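Local coordinates for IPT/TIG domain-containing protein (Bacteroides thetaiotaomicron, PDB 3TC9) that probably binds nutrients as an auxiliary uptake protein, pairing an immunoglobulin-like domain with a six-bladed beta-propeller, at residues B[34-39]-B[80-85]. Numbering follows the deposited sequence.
Sequences MLLYGE and IKLSIL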
loop_
_atom_site.group_PDB
_atom_site.type_symbol
_atom_site.label_atom_id
_atom_site.label_comp_id
_atom_site.label_asym_id
_atom_site.label_seq_id
_atom_site.Cartn_x
_atom_site.Cartn_y
_atom_site.Cartn_z
HETATM N N MSE B 34 20.838 -23.879 2.003
HETATM C CA MSE B 34 19.944 -24.947 2.437
HETATM C C MSE B 34 20.728 -26.206 2.832
HETATM O O MSE B 34 21.730 -26.526 2.229
HETATM C CB MSE B 34 18.928 -25.261 1.321
HETATM C CG MSE B 34 17.957 -26.378 1.669
HETATM SE SE MSE B 34 16.896 -26.883 0.145
HETATM C CE MSE B 34 15.617 -25.351 0.174
ATOM N N LEU B 35 20.231 -26.910 3.828
ATOM C CA LEU B 35 20.772 -28.178 4.298
ATOM C C LEU B 35 19.749 -29.288 4.029
ATOM O O LEU B 35 18.656 -29.264 4.599
ATOM C CB LEU B 35 21.116 -28.089 5.809
ATOM C CG LEU B 35 21.401 -29.399 6.582
ATOM C CD1 LEU B 35 22.516 -30.210 5.946
ATOM C CD2 LEU B 35 21.729 -29.084 8.056
ATOM N N LEU B 36 20.101 -30.242 3.150
ATOM C CA LEU B 36 19.244 -31.388 2.858
ATOM C C LEU B 36 19.692 -32.617 3.627
ATOM O O LEU B 36 20.870 -32.959 3.596
ATOM C CB LEU B 36 19.256 -31.740 1.361
ATOM C CG LEU B 36 18.426 -30.940 0.371
ATOM C CD1 LEU B 36 18.576 -31.566 -1.035
ATOM C CD2 LEU B 36 16.966 -30.979 0.708
ATOM N N TYR B 37 18.757 -33.317 4.241
ATOM C CA TYR B 37 19.016 -34.594 4.887
ATOM C C TYR B 37 18.406 -35.693 4.038
ATOM O O TYR B 37 17.396 -35.483 3.369
ATOM C CB TYR B 37 18.450 -34.646 6.319
ATOM C CG TYR B 37 19.306 -34.010 7.386
ATOM C CD1 TYR B 37 20.624 -33.649 7.130
ATOM C CD2 TYR B 37 18.796 -33.755 8.655
ATOM C CE1 TYR B 37 21.397 -32.993 8.093
ATOM C CE2 TYR B 37 19.580 -33.157 9.645
ATOM C CZ TYR B 37 20.882 -32.775 9.357
ATOM O OH TYR B 37 21.673 -32.187 10.312
ATOM N N GLY B 38 19.001 -36.862 4.075
ATOM C CA GLY B 38 18.468 -37.985 3.330
ATOM C C GLY B 38 19.359 -39.194 3.366
ATOM O O GLY B 38 20.066 -39.436 4.347
ATOM N N GLU B 39 19.265 -39.987 2.306
ATOM C CA GLU B 39 19.999 -41.237 2.131
ATOM C C GLU B 39 20.657 -41.327 0.761
ATOM O O GLU B 39 20.023 -40.986 -0.241
ATOM C CB GLU B 39 19.027 -42.442 2.244
ATOM C CG GLU B 39 18.159 -42.505 3.487
ATOM C CD GLU B 39 18.593 -43.552 4.487
ATOM O OE1 GLU B 39 18.406 -44.761 4.208
ATOM O OE2 GLU B 39 19.104 -43.159 5.561
ATOM N N ILE B 80 11.334 -29.029 -4.451
ATOM C CA ILE B 80 12.713 -29.530 -4.440
ATOM C C ILE B 80 12.832 -30.926 -5.072
ATOM O O ILE B 80 12.244 -31.897 -4.576
ATOM C CB ILE B 80 13.310 -29.531 -2.994
ATOM C CG1 ILE B 80 13.286 -28.122 -2.381
ATOM C CG2 ILE B 80 14.730 -30.128 -2.972
ATOM C CD1 ILE B 80 13.268 -28.114 -0.966
ATOM N N LYS B 81 13.655 -31.014 -6.133
ATOM C CA LYS B 81 13.979 -32.251 -6.841
ATOM C C LYS B 81 15.466 -32.506 -6.727
ATOM O O LYS B 81 16.241 -31.558 -6.699
ATOM C CB LYS B 81 13.565 -32.174 -8.320
ATOM C CG LYS B 81 12.061 -32.012 -8.544
ATOM C CD LYS B 81 11.757 -32.085 -10.027
ATOM C CE LYS B 81 10.307 -31.811 -10.350
ATOM N NZ LYS B 81 9.393 -32.879 -9.875
ATOM N N LEU B 82 15.860 -33.766 -6.601
ATOM C CA LEU B 82 17.266 -34.180 -6.529
ATOM C C LEU B 82 17.499 -35.370 -7.485
ATOM O O LEU B 82 16.707 -36.315 -7.511
ATOM C CB LEU B 82 17.685 -34.547 -5.086
ATOM C CG LEU B 82 19.135 -35.021 -4.865
ATOM C CD1 LEU B 82 19.572 -34.735 -3.469
ATOM C CD2 LEU B 82 19.279 -36.523 -5.087
ATOM N N SER B 83 18.596 -35.316 -8.235
ATOM C CA SER B 83 19.012 -36.380 -9.137
ATOM C C SER B 83 20.455 -36.688 -8.905
ATOM O O SER B 83 21.257 -35.767 -8.693
ATOM C CB SER B 83 18.819 -35.969 -10.598
ATOM O OG SER B 83 17.466 -36.032 -11.004
ATOM N N ILE B 84 20.784 -37.970 -8.938
ATOM C CA ILE B 84 22.164 -38.454 -8.929
ATOM C C ILE B 84 22.479 -38.728 -10.417
ATOM O O ILE B 84 21.642 -39.270 -11.164
ATOM C CB ILE B 84 22.432 -39.675 -7.981
ATOM C CG1 ILE B 84 22.038 -39.377 -6.516
ATOM C CG2 ILE B 84 23.886 -40.176 -8.075
ATOM C CD1 ILE B 84 22.669 -38.164 -5.789
ATOM N N LEU B 85 23.628 -38.267 -10.854
ATOM C CA LEU B 85 24.049 -38.393 -12.257
ATOM C C LEU B 85 25.191 -39.361 -12.426
ATOM O O LEU B 85 25.867 -39.708 -11.463
ATOM C CB LEU B 85 24.498 -37.007 -12.794
ATOM C CG LEU B 85 23.630 -35.803 -12.437
ATOM C CD1 LEU B 85 24.355 -34.537 -12.756
ATOM C CD2 LEU B 85 22.302 -35.830 -13.194
#
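M34, a selenomethionine, and L36 meet I80 and L82 across the core of the immunoglobulin-like beta-sandwich formed by the IPT/TIG domain. The two strand segments face each other from opposing layers, their axes 11.1 Å apart at closest approach and their N-to-C directions 58° apart. They are joined by apolar side chains alone. M34 and I80 meet tip to tip: the terminal CE of M34 lies 3.8 Å from CD1 of I80, and SE stands 4.0 Å from the same methyl. The extended first two torsions of M34 carry SE to I80 CD1, and the bend at the third (chi3 -77°) turns CE onto that methyl as well. I52 of strand 48-52 touches both partners, and F101 packs on M34. Beside this pair, the CD2 branch of L36 looks toward CG2 of I80 at a looser 4.4 Å. L67, next to L36 in the sheet, also touches L82, while F23 flanks L36 and V18 and F41 close on L82. All four contact residues are buried. The L36 and L82 side chains pass one alongside the other, running opposite ways, L36 CD1 coming within 4.1 Å of L82 CD1.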